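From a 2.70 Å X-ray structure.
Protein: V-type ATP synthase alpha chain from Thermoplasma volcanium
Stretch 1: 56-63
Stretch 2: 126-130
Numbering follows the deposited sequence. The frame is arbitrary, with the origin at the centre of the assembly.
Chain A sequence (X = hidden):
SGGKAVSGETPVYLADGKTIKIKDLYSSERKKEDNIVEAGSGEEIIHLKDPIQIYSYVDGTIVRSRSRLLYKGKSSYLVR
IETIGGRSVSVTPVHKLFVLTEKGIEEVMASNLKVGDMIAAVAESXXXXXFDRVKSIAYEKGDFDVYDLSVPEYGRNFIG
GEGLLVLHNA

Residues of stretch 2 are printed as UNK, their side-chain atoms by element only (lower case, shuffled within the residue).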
# COMPACT_ATOMS: atom_id res chain seq x y z
N SER A 56 1.52 8.34 6.51
CA SER A 56 0.12 8.16 6.15
C SER A 56 -0.37 9.42 5.52
O SER A 56 0.36 10.41 5.46
CB SER A 56 -0.73 7.87 7.38
OG SER A 56 -0.41 6.62 7.93
N TYR A 57 -1.61 9.41 5.06
CA TYR A 57 -2.11 10.58 4.36
C TYR A 57 -3.47 10.90 4.90
O TYR A 57 -4.37 10.07 4.82
CB TYR A 57 -2.18 10.33 2.85
CG TYR A 57 -2.26 11.60 2.03
CD1 TYR A 57 -1.24 12.55 2.07
CD2 TYR A 57 -3.36 11.86 1.22
CE1 TYR A 57 -1.31 13.72 1.32
CE2 TYR A 57 -3.45 13.03 0.47
CZ TYR A 57 -2.42 13.95 0.52
OH TYR A 57 -2.49 15.11 -0.22
N VAL A 58 -3.59 12.08 5.48
CA VAL A 58 -4.87 12.51 6.04
C VAL A 58 -5.28 13.83 5.44
O VAL A 58 -4.48 14.78 5.36
CB VAL A 58 -4.82 12.71 7.56
CG1 VAL A 58 -6.23 12.86 8.08
CG2 VAL A 58 -4.14 11.54 8.24
N ASP A 59 -6.55 13.89 5.04
CA ASP A 59 -7.11 15.07 4.42
C ASP A 59 -6.19 15.45 3.28
O ASP A 59 -6.12 14.74 2.28
CB ASP A 59 -7.28 16.19 5.45
CG ASP A 59 -8.25 15.81 6.57
OD1 ASP A 59 -9.38 15.38 6.26
OD2 ASP A 59 -7.86 15.90 7.76
N GLY A 60 -5.45 16.55 3.43
CA GLY A 60 -4.55 16.96 2.37
C GLY A 60 -3.12 16.89 2.83
O GLY A 60 -2.18 17.37 2.18
N THR A 61 -2.94 16.26 3.98
CA THR A 61 -1.68 16.36 4.67
C THR A 61 -1.05 15.03 4.97
O THR A 61 -1.70 14.15 5.54
CB THR A 61 -1.89 17.11 5.97
OG1 THR A 61 -3.03 17.97 5.85
CG2 THR A 61 -0.64 17.91 6.28
N ILE A 62 0.20 14.88 4.56
CA ILE A 62 1.01 13.77 5.01
C ILE A 62 1.25 13.84 6.52
O ILE A 62 1.65 14.86 7.06
CB ILE A 62 2.38 13.71 4.30
CG1 ILE A 62 2.32 12.72 3.14
CG2 ILE A 62 3.47 13.25 5.25
CD1 ILE A 62 3.70 12.25 2.68
N VAL A 63 1.00 12.73 7.19
CA VAL A 63 1.22 12.65 8.62
C VAL A 63 2.21 11.51 8.89
O VAL A 63 2.52 10.71 8.00
CB VAL A 63 -0.09 12.37 9.32
CG1 VAL A 63 -1.10 13.42 8.94
CG2 VAL A 63 -0.62 11.03 8.88
N UNK A 126 5.41 19.14 -1.86
CA UNK A 126 4.77 19.64 -0.64
C UNK A 126 3.63 18.73 -0.20
O UNK A 126 2.74 19.15 0.54
c UNK A 126 4.24 21.07 -0.84
N UNK A 127 3.67 17.49 -0.68
CA UNK A 127 2.63 16.51 -0.38
C UNK A 127 1.24 16.96 -0.81
O UNK A 127 0.24 16.61 -0.16
c UNK A 127 2.65 16.15 1.10
o UNK A 127 3.97 15.74 1.45
N UNK A 128 1.18 17.72 -1.91
CA UNK A 128 -0.09 18.15 -2.47
C UNK A 128 -0.86 16.94 -2.99
O UNK A 128 -0.29 16.03 -3.61
o UNK A 128 3.11 19.24 -3.45
c UNK A 128 2.40 20.20 -3.86
c UNK A 128 1.00 20.37 -3.30
c UNK A 128 0.10 19.19 -3.60
o UNK A 128 2.81 21.03 -4.70
N UNK A 129 -2.17 16.94 -2.73
CA UNK A 129 -3.07 15.94 -3.28
C UNK A 129 -2.98 16.02 -4.77
O UNK A 129 -3.33 17.05 -5.35
c UNK A 129 -4.51 16.20 -2.85
N UNK A 130 -2.51 14.95 -5.40
CA UNK A 130 -2.62 14.87 -6.84
C UNK A 130 -3.44 13.66 -7.28
O UNK A 130 -3.44 12.63 -6.62
c UNK A 130 -0.19 15.56 -6.63
o UNK A 130 -0.82 13.66 -7.99
c UNK A 130 -1.23 14.95 -7.54

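Position 126 carries a single side-chain carbon and nothing beyond it. That carbon lies well away from stretch 1, and the position makes no contact there. One carbon on CA is alanine, so this is Ala126.

Position 127 has one carbon and one oxygen. The carbon lies on CA and the oxygen on that carbon, with no branch. The CA-to-CB bond points toward stretch 1, and the oxygen comes within 3.7 Å of Ile62 CD1. A two-atom side chain ending in oxygen is serine: Ser127. Its chi1 is -53° (m). The contact of OG with the Ile62 methyl is a packing contact, since carbon offers no polar partner. The backbone is at phi/psi 59/33, a left-handed conformation.

Position 128 has three carbons and two oxygens. The carbons form a chain, and both oxygens sit on the third. This is a carboxylate two methylenes from CA, so the size and branching fit glutamate; glutamine would carry a nitrogen in place of one oxygen. The CA-to-CB bond points away from stretch 1. The residue is Glu128. Its side chain bends back within its own stretch, where Ala126 N donates a hydrogen bond to Glu128 OE1 at 2.8 Å.

Position 129 again has one side-chain carbon. It is directed sideways to stretch 1, and CB lies 3.5 Å from Tyr57 OH. The single carbon makes it Ala129.

Position 130 has two carbons and one oxygen. The first carbon bears both the oxygen and the other carbon, a branch at CB. The CA-to-CB bond points away, and nothing on stretch 1 is touched. A hydroxyl and a methyl on CB identify Thr130.

The contact is small, burying 190 Å² over both sides, and centres on Tyr57. Stretch 1 is a hairpin closed by a type II' turn from Val58 to Thr61. Its backbone pairs Ser56 with Val63 and Val58 with Thr61, which leaves the Tyr57 and Ile62 side chains directed toward stretch 2. The phenol of Tyr57 reaches the backbone there, and OH donates a hydrogen bond to Ser127 O at 3.1 Å. That acceptor lies at the ring edge, near the ring plane. Tyr57 OH is also 3.1 Å from Ala129 N, but the angle is too poor for a hydrogen bond. The one hydrogen bond between the stretches thus uses a main-chain carbonyl of stretch 2. Side chains add the Ile62–Ser127 packing and the approach of Ala129 CB to the phenol oxygen.

Stretch 2, residues 126-130: ASEAT
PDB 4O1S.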